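Local coordinates for protein putative SnoaL-like polyketide cyclase (Shewanella denitrificans, PDB 3LZA) that is of unproven function but, as a member of the SnoaL-like family with the NTF2 fold, may act as a lyase related to polyketide cyclases, at residues L14-A19 / T111-D116. Sequence-based numbering, arbitrary orientation.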
# COMPACT_ATOMS: atom_id res chain seq x y z
N LEU A 14 2.18 -0.26 -16.04
CA LEU A 14 3.52 0.25 -16.43
C LEU A 14 3.45 1.34 -17.50
O LEU A 14 4.25 2.31 -17.46
CB LEU A 14 4.46 -0.89 -16.88
CG LEU A 14 4.99 -1.82 -15.77
CD1 LEU A 14 5.89 -2.93 -16.34
CD2 LEU A 14 5.71 -1.06 -14.64
N GLY A 15 2.47 1.20 -18.39
CA GLY A 15 2.22 2.19 -19.47
C GLY A 15 1.80 3.52 -18.88
O GLY A 15 2.21 4.58 -19.35
N TYR A 16 0.96 3.43 -17.86
CA TYR A 16 0.46 4.58 -17.12
C TYR A 16 1.58 5.26 -16.37
O TYR A 16 1.78 6.46 -16.54
CB TYR A 16 -0.66 4.12 -16.16
CG TYR A 16 -1.19 5.20 -15.27
CD1 TYR A 16 -0.58 5.47 -14.08
CD2 TYR A 16 -2.31 5.95 -15.63
CE1 TYR A 16 -1.05 6.45 -13.25
CE2 TYR A 16 -2.80 6.95 -14.81
CZ TYR A 16 -2.17 7.22 -13.63
OH TYR A 16 -2.63 8.21 -12.76
N ILE A 17 2.38 4.48 -15.64
CA ILE A 17 3.53 5.03 -14.90
C ILE A 17 4.60 5.62 -15.88
O ILE A 17 5.23 6.61 -15.61
CB ILE A 17 4.15 3.95 -13.97
CG1 ILE A 17 3.17 3.62 -12.82
CG2 ILE A 17 5.53 4.34 -13.48
CD1 ILE A 17 2.89 4.76 -11.90
N LYS A 18 4.81 4.99 -17.01
CA LYS A 18 5.76 5.55 -17.96
C LYS A 18 5.32 6.96 -18.42
O LYS A 18 6.13 7.94 -18.38
CB LYS A 18 5.91 4.59 -19.15
CG LYS A 18 6.91 5.04 -20.22
CD LYS A 18 7.07 3.91 -21.27
CE LYS A 18 8.12 4.25 -22.31
NZ LYS A 18 7.97 5.60 -22.83
N ALA A 19 4.04 7.10 -18.77
CA ALA A 19 3.49 8.40 -19.22
C ALA A 19 3.56 9.43 -18.09
O ALA A 19 3.95 10.58 -18.30
CB ALA A 19 2.02 8.23 -19.79
N THR A 111 2.02 2.66 -4.47
CA THR A 111 0.99 3.18 -5.38
C THR A 111 0.07 2.02 -5.82
O THR A 111 0.56 0.97 -6.29
CB THR A 111 1.69 3.92 -6.62
OG1 THR A 111 2.37 5.07 -6.10
CG2 THR A 111 0.67 4.37 -7.67
N THR A 112 -1.26 2.17 -5.69
CA THR A 112 -2.21 1.26 -6.34
C THR A 112 -2.91 1.95 -7.49
O THR A 112 -3.19 3.15 -7.43
CB THR A 112 -3.27 0.67 -5.33
OG1 THR A 112 -4.18 1.70 -4.90
CG2 THR A 112 -2.54 0.10 -4.10
N LEU A 113 -3.16 1.19 -8.56
CA LEU A 113 -3.92 1.61 -9.69
C LEU A 113 -5.06 0.61 -9.90
O LEU A 113 -4.83 -0.59 -9.91
CB LEU A 113 -3.02 1.73 -10.93
CG LEU A 113 -1.81 2.68 -10.85
CD1 LEU A 113 -0.91 2.52 -12.09
CD2 LEU A 113 -2.23 4.15 -10.71
N LYS A 114 -6.28 1.12 -10.01
CA LYS A 114 -7.41 0.30 -10.33
C LYS A 114 -8.02 0.78 -11.64
O LYS A 114 -8.55 1.90 -11.70
CB LYS A 114 -8.44 0.32 -9.19
CG LYS A 114 -9.70 -0.50 -9.52
CD LYS A 114 -10.63 -0.62 -8.33
CE LYS A 114 -11.20 0.71 -7.92
NZ LYS A 114 -12.29 0.51 -6.89
N PHE A 115 -7.95 -0.08 -12.66
CA PHE A 115 -8.50 0.21 -13.98
C PHE A 115 -9.85 -0.45 -14.15
O PHE A 115 -10.16 -1.42 -13.47
CB PHE A 115 -7.54 -0.32 -15.06
CG PHE A 115 -6.19 0.31 -15.01
CD1 PHE A 115 -5.95 1.53 -15.64
CD2 PHE A 115 -5.18 -0.29 -14.29
CE1 PHE A 115 -4.70 2.13 -15.55
CE2 PHE A 115 -3.92 0.32 -14.20
CZ PHE A 115 -3.69 1.52 -14.83
N ASP A 116 -10.69 0.14 -14.99
CA ASP A 116 -11.92 -0.48 -15.41
C ASP A 116 -11.51 -1.48 -16.51
O ASP A 116 -10.94 -1.06 -17.53
CB ASP A 116 -12.90 0.60 -15.90
CG ASP A 116 -14.16 0.04 -16.53
OD1 ASP A 116 -14.18 -1.13 -16.95
OD2 ASP A 116 -15.16 0.79 -16.63
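Tyr16 and Ile17 of helix 8-21 pack against Leu113 and Phe115 of strand 102-115 in a buried, apolar helix-on-sheet contact of the SnoaL-like, NTF2-type fold, whose curved mixed sheet cups the N-terminal helix on its concave side. The axes of helix 14-19 and strand 111-115 come within 10.7 Å at an angle of 119°, so side chains alone bridge the gap and no hydrogen bond crosses it. With CG anti to the backbone N (chi1 176°), the Tyr16 ring extends to the strand. Both methyls of Leu113 meet the CD1-CE1 flank of this ring obliquely: Leu113 CD1 lies 3.6 Å from Tyr16 CD1, and Leu113 CD2 is equally near Tyr16 CE1. The phenol end is polar yet buried, and Tyr16 OH is satisfied by hydrogen bonds to Gln125 on the adjacent strand 122-129 and to Tyr32. Thr111, two residues before Leu113 and on the same face, has its OG1 hydrogen-bonded to Tyr87 and Asp127, which adds polar groups beside the apolar patch. In NTF2-like proteins such a concave interior often holds the ligand or active site. Ile17 flanks the tyrosine, its CG1 4.3 Å from Leu113 CD1, and also touches Met83 and Phe69. At the root of the Tyr16 side chain, Phe115 points its ring edge, with CZ 4.2 Å from Tyr16 CB.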